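Local coordinates for yeast glycogen phosphorylase (Saccharomyces cerevisiae, PDB 1YGP), which is a pyridoxal-5'-phosphate-containing member of the carbohydrate phosphorylase family, built on the two-domain GT-B fold, at residues Trp354-Phe357 against Pro358-Val361; Asn435-Phe438 against Leu439-Val442; Arg614-Leu617 against Asn618-Ile622; Ile623-Tyr626 against Leu627-Asn631. One frame throughout, in Å; residues are numbered along the deposited sequence.

Contact 1: Trp354-Phe357 against Pro358-Val361; sequences WTEF and PDQV
The carbonyl oxygen of Phe357 is gripped by two backbone amides at once. Val361 N reaches Phe357 O at 2.9 Å, while Gln360 N lies 2.8 Å from Phe357 O and stands above the carbonyl plane. One residue earlier, Glu356 O takes weak bonds from Asp359 N and Gln360 N. With CG of Phe357 anti to the backbone N (chi1 -159°), one face of its ring receives Val361 CG2, 3.8 Å from the ring centroid, a CH-pi contact. The turn belongs to the short helix 357-360, which follows the 3-10 turn 354-356 and leads straight into strand 361-366 of the mixed sheet; Val361 is where helical backbone angles end. An aromatic ring suits position 357 because the site is buried: Phe347 of helix 322-350 meets it edge-to-face, and Ile395 of helix 389-399 and Leu377 of helix 372-384 also touch it. Pro358 has no N-H to offer, which costs nothing in the first turn of a helix, and its ring touches Lys398 of helix 389-399. On the more exposed side, the carboxylates of Glu356 and Asp359 stay apart, Glu356 OE2 being 5.2 Å from Asp359 OD2.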
loop_
_atom_site.group_PDB
_atom_site.type_symbol
_atom_site.label_atom_id
_atom_site.label_comp_id
_atom_site.label_asym_id
_atom_site.label_seq_id
_atom_site.Cartn_x
_atom_site.Cartn_y
_atom_site.Cartn_z
ATOM N N TRP A 354 -29.771 26.584 5.329
ATOM C CA TRP A 354 -29.425 25.848 6.537
ATOM C C TRP A 354 -30.609 25.433 7.370
ATOM O O TRP A 354 -30.569 24.357 7.956
ATOM C CB TRP A 354 -28.504 26.650 7.445
ATOM C CG TRP A 354 -27.094 26.626 6.892
ATOM C CD1 TRP A 354 -26.520 27.770 6.423
ATOM C CD2 TRP A 354 -26.298 25.516 6.722
ATOM N NE1 TRP A 354 -25.367 27.395 5.936
ATOM C CE2 TRP A 354 -25.192 26.076 6.088
ATOM C CE3 TRP A 354 -26.330 24.149 6.988
ATOM C CZ2 TRP A 354 -24.109 25.296 5.705
ATOM C CZ3 TRP A 354 -25.246 23.366 6.608
ATOM C CH2 TRP A 354 -24.146 23.931 5.971
ATOM N N THR A 355 -31.704 26.191 7.394
ATOM C CA THR A 355 -32.868 25.806 8.174
ATOM C C THR A 355 -33.522 24.517 7.715
ATOM O O THR A 355 -34.322 23.961 8.458
ATOM C CB THR A 355 -33.886 26.957 8.157
ATOM O OG1 THR A 355 -33.831 27.633 6.894
ATOM C CG2 THR A 355 -33.568 27.933 9.293
ATOM N N GLU A 356 -33.185 24.010 6.524
ATOM C CA GLU A 356 -33.710 22.740 6.067
ATOM C C GLU A 356 -32.789 21.556 6.319
ATOM O O GLU A 356 -33.175 20.407 6.051
ATOM C CB GLU A 356 -33.984 22.762 4.604
ATOM C CG GLU A 356 -34.941 23.848 4.222
ATOM C CD GLU A 356 -35.463 23.636 2.823
ATOM O OE1 GLU A 356 -34.666 23.473 1.896
ATOM O OE2 GLU A 356 -36.680 23.633 2.675
ATOM N N PHE A 357 -31.584 21.783 6.866
ATOM C CA PHE A 357 -30.654 20.710 7.190
ATOM C C PHE A 357 -31.360 19.593 7.949
ATOM O O PHE A 357 -31.334 18.497 7.377
ATOM C CB PHE A 357 -29.466 21.234 8.029
ATOM C CG PHE A 357 -28.245 20.329 7.973
ATOM C CD1 PHE A 357 -27.496 20.240 6.789
ATOM C CD2 PHE A 357 -27.861 19.591 9.091
ATOM C CE1 PHE A 357 -26.364 19.419 6.722
ATOM C CE2 PHE A 357 -26.726 18.776 9.008
ATOM C CZ PHE A 357 -25.976 18.686 7.834
ATOM N N PRO A 358 -32.102 19.735 9.073
ATOM C CA PRO A 358 -32.779 18.627 9.741
ATOM C C PRO A 358 -33.759 17.903 8.836
ATOM O O PRO A 358 -34.010 16.714 8.985
ATOM C CB PRO A 358 -33.456 19.248 10.910
ATOM C CG PRO A 358 -32.617 20.453 11.181
ATOM C CD PRO A 358 -32.422 20.970 9.773
ATOM N N ASP A 359 -34.328 18.571 7.842
ATOM C CA ASP A 359 -35.268 17.895 6.971
ATOM C C ASP A 359 -34.533 17.037 5.948
ATOM O O ASP A 359 -35.133 16.180 5.302
ATOM C CB ASP A 359 -36.146 18.946 6.286
ATOM C CG ASP A 359 -36.887 19.833 7.283
ATOM O OD1 ASP A 359 -37.623 19.298 8.115
ATOM O OD2 ASP A 359 -36.719 21.056 7.240
ATOM N N GLN A 360 -33.239 17.266 5.748
ATOM C CA GLN A 360 -32.471 16.504 4.788
ATOM C C GLN A 360 -31.409 15.583 5.382
ATOM O O GLN A 360 -31.050 14.604 4.734
ATOM C CB GLN A 360 -31.798 17.460 3.810
ATOM C CG GLN A 360 -32.750 18.317 2.998
ATOM C CD GLN A 360 -33.646 17.518 2.060
ATOM O OE1 GLN A 360 -33.174 16.840 1.157
ATOM N NE2 GLN A 360 -34.968 17.553 2.202
ATOM N N VAL A 361 -30.857 15.768 6.571
ATOM C CA VAL A 361 -29.795 14.901 7.039
ATOM C C VAL A 361 -30.219 14.210 8.319
ATOM O O VAL A 361 -30.699 14.899 9.212
ATOM C CB VAL A 361 -28.528 15.740 7.299
ATOM C CG1 VAL A 361 -27.397 14.867 7.795
ATOM C CG2 VAL A 361 -28.070 16.383 6.024
#

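Contact 2: Asn435-Phe438 against Leu439-Val442; sequences NWFF and LEDV. Unlike the reference sequence in segment 439-442: Glu440 (reference Gln).
Trp436 and Glu440, one turn apart on helix 425-445, meet through a hydrogen bond that is weak because it is bent: the indole NE1 gives its hydrogen to Glu440 OE2 over 3.1 Å, at an angle of 122°. The carboxylate plane is turned 62° from the indole, and its other oxygen, OE1, approaches the edge of the Phe437 ring. Asn435, also polar but buried, uses OD1 to accept from Ile458 N and ND2 to bond Ser457 OG. Among backbone bonds, Asp441 N to Phe437 O is nearly straight at 2.9 Å, and Leu439, Glu440 and Val442 repeat the i to i+4 pattern of an alpha-helix. The apolar contacts gather round Phe438. Its chi1 of 168° brings one face of the ring to Val442 CG2, 4.0 Å from the centroid, in a CH-pi contact; Phe503 of helix 498-504 meets the same ring edge-to-face. The helix is thus amphipathic: Phe438 and Val442 suit its buried face, Leu439 lies at the border, and Phe437 packs on Trp389 and His390. Asp441 suits the exposed side, which Trp436 and Glu440 share, and there the bent indole-carboxylate bond probably adds little to the hold of the backbone ladder.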
loop_
_atom_site.group_PDB
_atom_site.type_symbol
_atom_site.label_atom_id
_atom_site.label_comp_id
_atom_site.label_asym_id
_atom_site.label_seq_id
_atom_site.Cartn_x
_atom_site.Cartn_y
_atom_site.Cartn_z
ATOM N N ASN A 435 -23.645 23.229 27.906
ATOM C CA ASN A 435 -23.988 22.813 29.262
ATOM C C ASN A 435 -24.649 23.931 30.042
ATOM O O ASN A 435 -25.564 23.670 30.825
ATOM C CB ASN A 435 -22.749 22.378 30.046
ATOM C CG ASN A 435 -23.108 21.763 31.393
ATOM O OD1 ASN A 435 -23.763 20.739 31.473
ATOM N ND2 ASN A 435 -22.697 22.248 32.544
ATOM N N TRP A 436 -24.222 25.177 29.803
ATOM C CA TRP A 436 -24.729 26.327 30.531
ATOM C C TRP A 436 -26.199 26.515 30.266
ATOM O O TRP A 436 -27.005 26.506 31.201
ATOM C CB TRP A 436 -24.008 27.623 30.135
ATOM C CG TRP A 436 -24.490 28.806 30.955
ATOM C CD1 TRP A 436 -25.322 29.725 30.378
ATOM C CD2 TRP A 436 -24.200 29.074 32.278
ATOM N NE1 TRP A 436 -25.574 30.583 31.337
ATOM C CE2 TRP A 436 -24.938 30.252 32.475
ATOM C CE3 TRP A 436 -23.453 28.546 33.334
ATOM C CZ2 TRP A 436 -24.935 30.911 33.712
ATOM C CZ3 TRP A 436 -23.446 29.199 34.574
ATOM C CH2 TRP A 436 -24.180 30.373 34.760
ATOM N N PHE A 437 -26.562 26.677 29.006
ATOM C CA PHE A 437 -27.955 26.865 28.709
ATOM C C PHE A 437 -28.781 25.649 29.144
ATOM O O PHE A 437 -29.878 25.829 29.678
ATOM C CB PHE A 437 -28.082 27.131 27.230
ATOM C CG PHE A 437 -27.356 28.393 26.788
ATOM C CD1 PHE A 437 -27.659 29.628 27.356
ATOM C CD2 PHE A 437 -26.385 28.317 25.789
ATOM C CE1 PHE A 437 -26.990 30.771 26.918
ATOM C CE2 PHE A 437 -25.724 29.468 25.361
ATOM C CZ PHE A 437 -26.025 30.694 25.924
ATOM N N PHE A 438 -28.295 24.404 29.015
ATOM C CA PHE A 438 -29.040 23.207 29.420
ATOM C C PHE A 438 -29.335 23.299 30.909
ATOM O O PHE A 438 -30.483 23.144 31.319
ATOM C CB PHE A 438 -28.215 21.938 29.119
ATOM C CG PHE A 438 -28.753 20.668 29.751
ATOM C CD1 PHE A 438 -29.988 20.135 29.371
ATOM C CD2 PHE A 438 -28.006 20.026 30.738
ATOM C CE1 PHE A 438 -30.471 18.968 29.981
ATOM C CE2 PHE A 438 -28.491 18.857 31.351
ATOM C CZ PHE A 438 -29.725 18.328 30.974
ATOM N N LEU A 439 -28.336 23.615 31.723
ATOM C CA LEU A 439 -28.524 23.718 33.147
ATOM C C LEU A 439 -29.444 24.886 33.531
ATOM O O LEU A 439 -30.172 24.817 34.531
ATOM C CB LEU A 439 -27.130 23.805 33.719
ATOM C CG LEU A 439 -26.751 22.667 34.638
ATOM C CD1 LEU A 439 -27.187 21.304 34.133
ATOM C CD2 LEU A 439 -25.270 22.676 34.724
ATOM N N GLU A 440 -29.506 25.954 32.731
ATOM C CA GLU A 440 -30.488 27.005 32.949
ATOM C C GLU A 440 -31.848 26.381 32.723
ATOM O O GLU A 440 -32.680 26.376 33.629
ATOM C CB GLU A 440 -30.364 28.154 31.979
ATOM C CG GLU A 440 -29.353 29.196 32.386
ATOM C CD GLU A 440 -29.351 30.437 31.494
ATOM O OE1 GLU A 440 -30.133 30.526 30.535
ATOM O OE2 GLU A 440 -28.546 31.334 31.765
ATOM N N ASP A 441 -32.076 25.764 31.573
ATOM C CA ASP A 441 -33.345 25.133 31.286
ATOM C C ASP A 441 -33.795 24.168 32.368
ATOM O O ASP A 441 -34.987 24.086 32.673
ATOM C CB ASP A 441 -33.229 24.413 29.972
ATOM C CG ASP A 441 -33.247 25.350 28.781
ATOM O OD1 ASP A 441 -32.586 26.395 28.806
ATOM O OD2 ASP A 441 -33.937 25.016 27.817
ATOM N N VAL A 442 -32.846 23.485 33.007
ATOM C CA VAL A 442 -33.186 22.560 34.061
ATOM C C VAL A 442 -33.618 23.383 35.244
ATOM O O VAL A 442 -34.672 23.084 35.815
ATOM C CB VAL A 442 -32.002 21.668 34.479
ATOM C CG1 VAL A 442 -32.454 20.672 35.539
ATOM C CG2 VAL A 442 -31.532 20.836 33.306
#

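Contact 3: Arg614-Leu617 against Asn618-Ile622; sequences RQQL and NVFGI
Gln616 and Phe620 meet in a buried, local contact in the first turns of helix 615-634, which follows strand 601-606 of the six-stranded parallel sheet, as a helix does in a Rossmann-like domain of a GT-B protein. Arg614 holds the N-cap position, and its carbonyl takes a weak bond from Asn618 N; firmer i to i+4 bonds follow, among them Val619 N to Gln615 O at 2.9 Å. Long polar side chains suit this start because their ends find partners: Gln615 bonds through its amide to Arg608 O and His610 N, and Gln616 NE2 to Glu611 O, all in the preceding loop, while Arg614 pairs with Asp823 and bonds to Ile714 O. The side chain of Gln615 is about 8 Å from the bound pyridoxal-5'-phosphate. Leu617 suits the packing against helix 820-840, where it touches Phe824 and Tyr827; its CD1 also lies over the centre of one face of the Arg614 guanidinium, 3.9 Å above the plane. Val619 packs on Leu670 and Ile671 of helix 662-678. Gln616 O accepts the hydrogen of Phe620 N, at 2.8 Å, and lies over one face of the Phe620 ring; Gln616 CG is 3.9 Å from Phe620 CE2.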
loop_
_atom_site.group_PDB
_atom_site.type_symbol
_atom_site.label_atom_id
_atom_site.label_comp_id
_atom_site.label_asym_id
_atom_site.label_seq_id
_atom_site.Cartn_x
_atom_site.Cartn_y
_atom_site.Cartn_z
ATOM N N ARG A 614 -18.456 -15.235 31.688
ATOM C CA ARG A 614 -18.351 -16.477 32.401
ATOM C C ARG A 614 -17.913 -17.680 31.597
ATOM O O ARG A 614 -18.419 -18.792 31.742
ATOM C CB ARG A 614 -19.688 -16.719 33.105
ATOM C CG ARG A 614 -19.894 -15.570 34.076
ATOM C CD ARG A 614 -20.783 -15.992 35.191
ATOM N NE ARG A 614 -22.101 -16.317 34.686
ATOM C CZ ARG A 614 -23.119 -16.650 35.497
ATOM N NH1 ARG A 614 -22.936 -16.686 36.831
ATOM N NH2 ARG A 614 -24.319 -16.954 34.960
ATOM N N GLN A 615 -16.883 -17.520 30.764
ATOM C CA GLN A 615 -16.265 -18.674 30.108
ATOM C C GLN A 615 -15.733 -19.609 31.209
ATOM O O GLN A 615 -15.739 -20.836 31.047
ATOM C CB GLN A 615 -15.063 -18.311 29.242
ATOM C CG GLN A 615 -15.384 -17.674 27.926
ATOM C CD GLN A 615 -15.712 -16.196 27.976
ATOM O OE1 GLN A 615 -15.453 -15.453 28.924
ATOM N NE2 GLN A 615 -16.263 -15.703 26.893
ATOM N N GLN A 616 -15.316 -19.063 32.369
ATOM C CA GLN A 616 -14.801 -19.884 33.449
ATOM C C GLN A 616 -15.869 -20.764 34.071
ATOM O O GLN A 616 -15.538 -21.879 34.482
ATOM C CB GLN A 616 -14.147 -19.036 34.558
ATOM C CG GLN A 616 -14.976 -18.149 35.465
ATOM C CD GLN A 616 -15.451 -16.858 34.846
ATOM O OE1 GLN A 616 -15.473 -16.699 33.633
ATOM N NE2 GLN A 616 -15.855 -15.886 35.638
ATOM N N LEU A 617 -17.147 -20.332 34.073
ATOM C CA LEU A 617 -18.241 -21.134 34.613
ATOM C C LEU A 617 -18.334 -22.342 33.684
ATOM O O LEU A 617 -18.399 -23.486 34.130
ATOM C CB LEU A 617 -19.577 -20.371 34.570
ATOM C CG LEU A 617 -20.879 -20.624 35.386
ATOM C CD1 LEU A 617 -22.001 -20.294 34.444
ATOM C CD2 LEU A 617 -21.100 -22.060 35.857
ATOM N N ASN A 618 -18.269 -22.112 32.380
ATOM C CA ASN A 618 -18.369 -23.170 31.391
ATOM C C ASN A 618 -17.218 -24.152 31.508
ATOM O O ASN A 618 -17.447 -25.369 31.479
ATOM C CB ASN A 618 -18.386 -22.536 30.023
ATOM C CG ASN A 618 -18.529 -23.491 28.858
ATOM O OD1 ASN A 618 -18.686 -24.698 29.001
ATOM N ND2 ASN A 618 -18.470 -22.998 27.636
ATOM N N VAL A 619 -15.987 -23.657 31.719
ATOM C CA VAL A 619 -14.828 -24.530 31.889
ATOM C C VAL A 619 -14.969 -25.320 33.201
ATOM O O VAL A 619 -14.748 -26.544 33.209
ATOM C CB VAL A 619 -13.477 -23.741 31.938
ATOM C CG1 VAL A 619 -12.355 -24.727 31.699
ATOM C CG2 VAL A 619 -13.313 -22.760 30.814
ATOM N N PHE A 620 -15.383 -24.695 34.317
ATOM C CA PHE A 620 -15.556 -25.409 35.578
ATOM C C PHE A 620 -16.574 -26.529 35.427
ATOM O O PHE A 620 -16.424 -27.615 36.000
ATOM C CB PHE A 620 -15.997 -24.452 36.686
ATOM C CG PHE A 620 -14.948 -23.408 37.030
ATOM C CD1 PHE A 620 -13.600 -23.589 36.723
ATOM C CD2 PHE A 620 -15.350 -22.213 37.623
ATOM C CE1 PHE A 620 -12.673 -22.576 36.999
ATOM C CE2 PHE A 620 -14.422 -21.205 37.896
ATOM C CZ PHE A 620 -13.085 -21.382 37.583
ATOM N N GLY A 621 -17.578 -26.295 34.600
ATOM C CA GLY A 621 -18.526 -27.325 34.267
ATOM C C GLY A 621 -17.842 -28.436 33.478
ATOM O O GLY A 621 -18.170 -29.599 33.744
ATOM N N ILE A 622 -16.904 -28.148 32.539
ATOM C CA ILE A 622 -16.232 -29.203 31.761
ATOM C C ILE A 622 -15.397 -30.053 32.673
ATOM O O ILE A 622 -15.587 -31.272 32.675
ATOM C CB ILE A 622 -15.261 -28.711 30.645
ATOM C CG1 ILE A 622 -16.056 -28.080 29.536
ATOM C CG2 ILE A 622 -14.492 -29.879 30.028
ATOM C CD1 ILE A 622 -15.221 -27.721 28.319
#

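Contact 4: Ile623-Tyr626 against Leu627-Asn631; sequences IYRY and LAMKN
Tyr626 and Lys630 are neighbours one turn apart, the lysine chain running alongside the tyrosine. Lys630 CG stands above one half of the ring, 4.0 Å from its plane. With a chi1 of 179° the Tyr626 ring lies beside Lys630, whose chain is bent at chi2 and chi4. At the far end both polar groups turn to Asp681: Lys630 NZ forms a salt bridge with OD2, while the hydroxyl of Tyr626 makes a weak hydrogen bond to the same oxygen. The shared carboxylate would favour a charged lysine here. A long, flexible chain and a ring with a polar tip both suit a place where an apolar stem must end at an acid.

The tightly packed part holds the buried residues Ile623, Arg625, Tyr626 and Met629. Tyr626 touches Ile677 and Val678 of helix 662-678, and Ile623 packs on Val674 of that helix and Val787 of helix 782-790. Arg625, though buried, has its charge met by Asp835, and it also bonds to Pro647 O. The other side is partly exposed: Leu627 CD2 meets Ile623 CG2 at 4.0 Å at its border, the small Ala628 touches Tyr646, and Asn631 is exposed beyond. A regular backbone ladder joins both sides, from Leu627 N bound to Ile623 O at 2.8 Å to Lys630 N bound to Tyr626 O at 3.0 Å, the i to i+4 pattern of an amphipathic alpha-helix packed among other helices beside a parallel sheet, as in the Rossmann-like domains of GT-B proteins.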
loop_
_atom_site.group_PDB
_atom_site.type_symbol
_atom_site.label_atom_id
_atom_site.label_comp_id
_atom_site.label_asym_id
_atom_site.label_seq_id
_atom_site.Cartn_x
_atom_site.Cartn_y
_atom_site.Cartn_z
ATOM N N ILE A 623 -14.500 -29.421 33.438
ATOM C CA ILE A 623 -13.674 -30.154 34.381
ATOM C C ILE A 623 -14.562 -30.976 35.295
ATOM O O ILE A 623 -14.271 -32.168 35.398
ATOM C CB ILE A 623 -12.805 -29.217 35.232
ATOM C CG1 ILE A 623 -11.857 -28.402 34.360
ATOM C CG2 ILE A 623 -11.972 -30.062 36.181
ATOM C CD1 ILE A 623 -11.098 -27.321 35.144
ATOM N N TYR A 624 -15.646 -30.442 35.883
ATOM C CA TYR A 624 -16.544 -31.223 36.733
ATOM C C TYR A 624 -16.972 -32.507 36.035
ATOM O O TYR A 624 -16.764 -33.588 36.592
ATOM C CB TYR A 624 -17.818 -30.432 37.116
ATOM C CG TYR A 624 -18.861 -31.324 37.803
ATOM C CD1 TYR A 624 -18.715 -31.678 39.148
ATOM C CD2 TYR A 624 -19.906 -31.875 37.042
ATOM C CE1 TYR A 624 -19.602 -32.589 39.719
ATOM C CE2 TYR A 624 -20.790 -32.787 37.606
ATOM C CZ TYR A 624 -20.631 -33.138 38.944
ATOM O OH TYR A 624 -21.519 -34.038 39.503
ATOM N N ARG A 625 -17.568 -32.427 34.850
ATOM C CA ARG A 625 -18.002 -33.605 34.139
ATOM C C ARG A 625 -16.814 -34.544 33.993
ATOM O O ARG A 625 -16.940 -35.680 34.438
ATOM C CB ARG A 625 -18.542 -33.199 32.774
ATOM C CG ARG A 625 -18.946 -34.388 31.904
ATOM C CD ARG A 625 -19.225 -33.953 30.484
ATOM N NE ARG A 625 -20.646 -33.909 30.181
ATOM C CZ ARG A 625 -21.134 -34.687 29.207
ATOM N NH1 ARG A 625 -20.336 -35.522 28.513
ATOM N NH2 ARG A 625 -22.420 -34.594 28.879
ATOM N N TYR A 626 -15.652 -34.105 33.504
ATOM C CA TYR A 626 -14.477 -34.959 33.335
ATOM C C TYR A 626 -14.085 -35.698 34.626
ATOM O O TYR A 626 -13.847 -36.913 34.635
ATOM C CB TYR A 626 -13.298 -34.114 32.864
ATOM C CG TYR A 626 -12.018 -34.903 32.678
ATOM C CD1 TYR A 626 -11.949 -35.889 31.688
ATOM C CD2 TYR A 626 -10.901 -34.613 33.467
ATOM C CE1 TYR A 626 -10.752 -36.583 31.479
ATOM C CE2 TYR A 626 -9.702 -35.302 33.262
ATOM C CZ TYR A 626 -9.634 -36.280 32.266
ATOM O OH TYR A 626 -8.440 -36.941 32.030
ATOM N N LEU A 627 -14.038 -34.970 35.737
ATOM C CA LEU A 627 -13.728 -35.552 37.030
ATOM C C LEU A 627 -14.754 -36.606 37.434
ATOM O O LEU A 627 -14.400 -37.672 37.948
ATOM C CB LEU A 627 -13.661 -34.425 38.050
ATOM C CG LEU A 627 -12.318 -34.139 38.699
ATOM C CD1 LEU A 627 -11.131 -34.435 37.777
ATOM C CD2 LEU A 627 -12.375 -32.691 39.128
ATOM N N ALA A 628 -16.018 -36.350 37.145
ATOM C CA ALA A 628 -17.068 -37.296 37.424
ATOM C C ALA A 628 -16.922 -38.549 36.551
ATOM O O ALA A 628 -17.033 -39.676 37.039
ATOM C CB ALA A 628 -18.394 -36.616 37.157
ATOM N N MET A 629 -16.583 -38.402 35.271
ATOM C CA MET A 629 -16.426 -39.516 34.343
ATOM C C MET A 629 -15.316 -40.446 34.779
ATOM O O MET A 629 -15.479 -41.657 34.895
ATOM C CB MET A 629 -16.047 -39.067 32.959
ATOM C CG MET A 629 -16.922 -38.064 32.271
ATOM S SD MET A 629 -16.202 -37.839 30.632
ATOM C CE MET A 629 -17.508 -38.623 29.733
ATOM N N LYS A 630 -14.174 -39.831 35.032
ATOM C CA LYS A 630 -12.968 -40.516 35.411
ATOM C C LYS A 630 -13.128 -41.311 36.681
ATOM O O LYS A 630 -12.769 -42.490 36.748
ATOM C CB LYS A 630 -11.851 -39.485 35.564
ATOM C CG LYS A 630 -10.922 -39.484 34.367
ATOM C CD LYS A 630 -10.227 -40.834 34.451
ATOM C CE LYS A 630 -9.257 -41.108 33.351
ATOM N NZ LYS A 630 -8.172 -40.148 33.404
ATOM N N ASN A 631 -13.726 -40.654 37.672
ATOM C CA ASN A 631 -13.989 -41.256 38.964
ATOM C C ASN A 631 -14.906 -42.466 38.813
ATOM O O ASN A 631 -14.719 -43.517 39.422
ATOM C CB ASN A 631 -14.636 -40.222 39.851
ATOM C CG ASN A 631 -14.550 -40.603 41.312
ATOM O OD1 ASN A 631 -13.578 -40.252 41.987
ATOM N ND2 ASN A 631 -15.531 -41.321 41.860
#

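How the contacts relate
The four contacts follow one another along the chain, all within the part that marks it as a carbohydrate phosphorylase. Contacts 1 and 2 lie on the same side of the chain's centre, their centres 25 Å apart and their nearest atoms about 17 Å apart; contact 1 leads into strand 361-366 of the nine-stranded mixed sheet, and contact 2 is on helix 425-445. Contacts 3 and 4 are successive parts of helix 615-634, with centres 14 Å apart, beside the six-stranded parallel sheet. Contacts 1 and 3, 53 Å apart between centres, fall on opposite sides of the chain's centre. The set therefore samples both sheet-containing halves expected of a GT-B protein, contact 3 lying nearer the cofactor end of its helix.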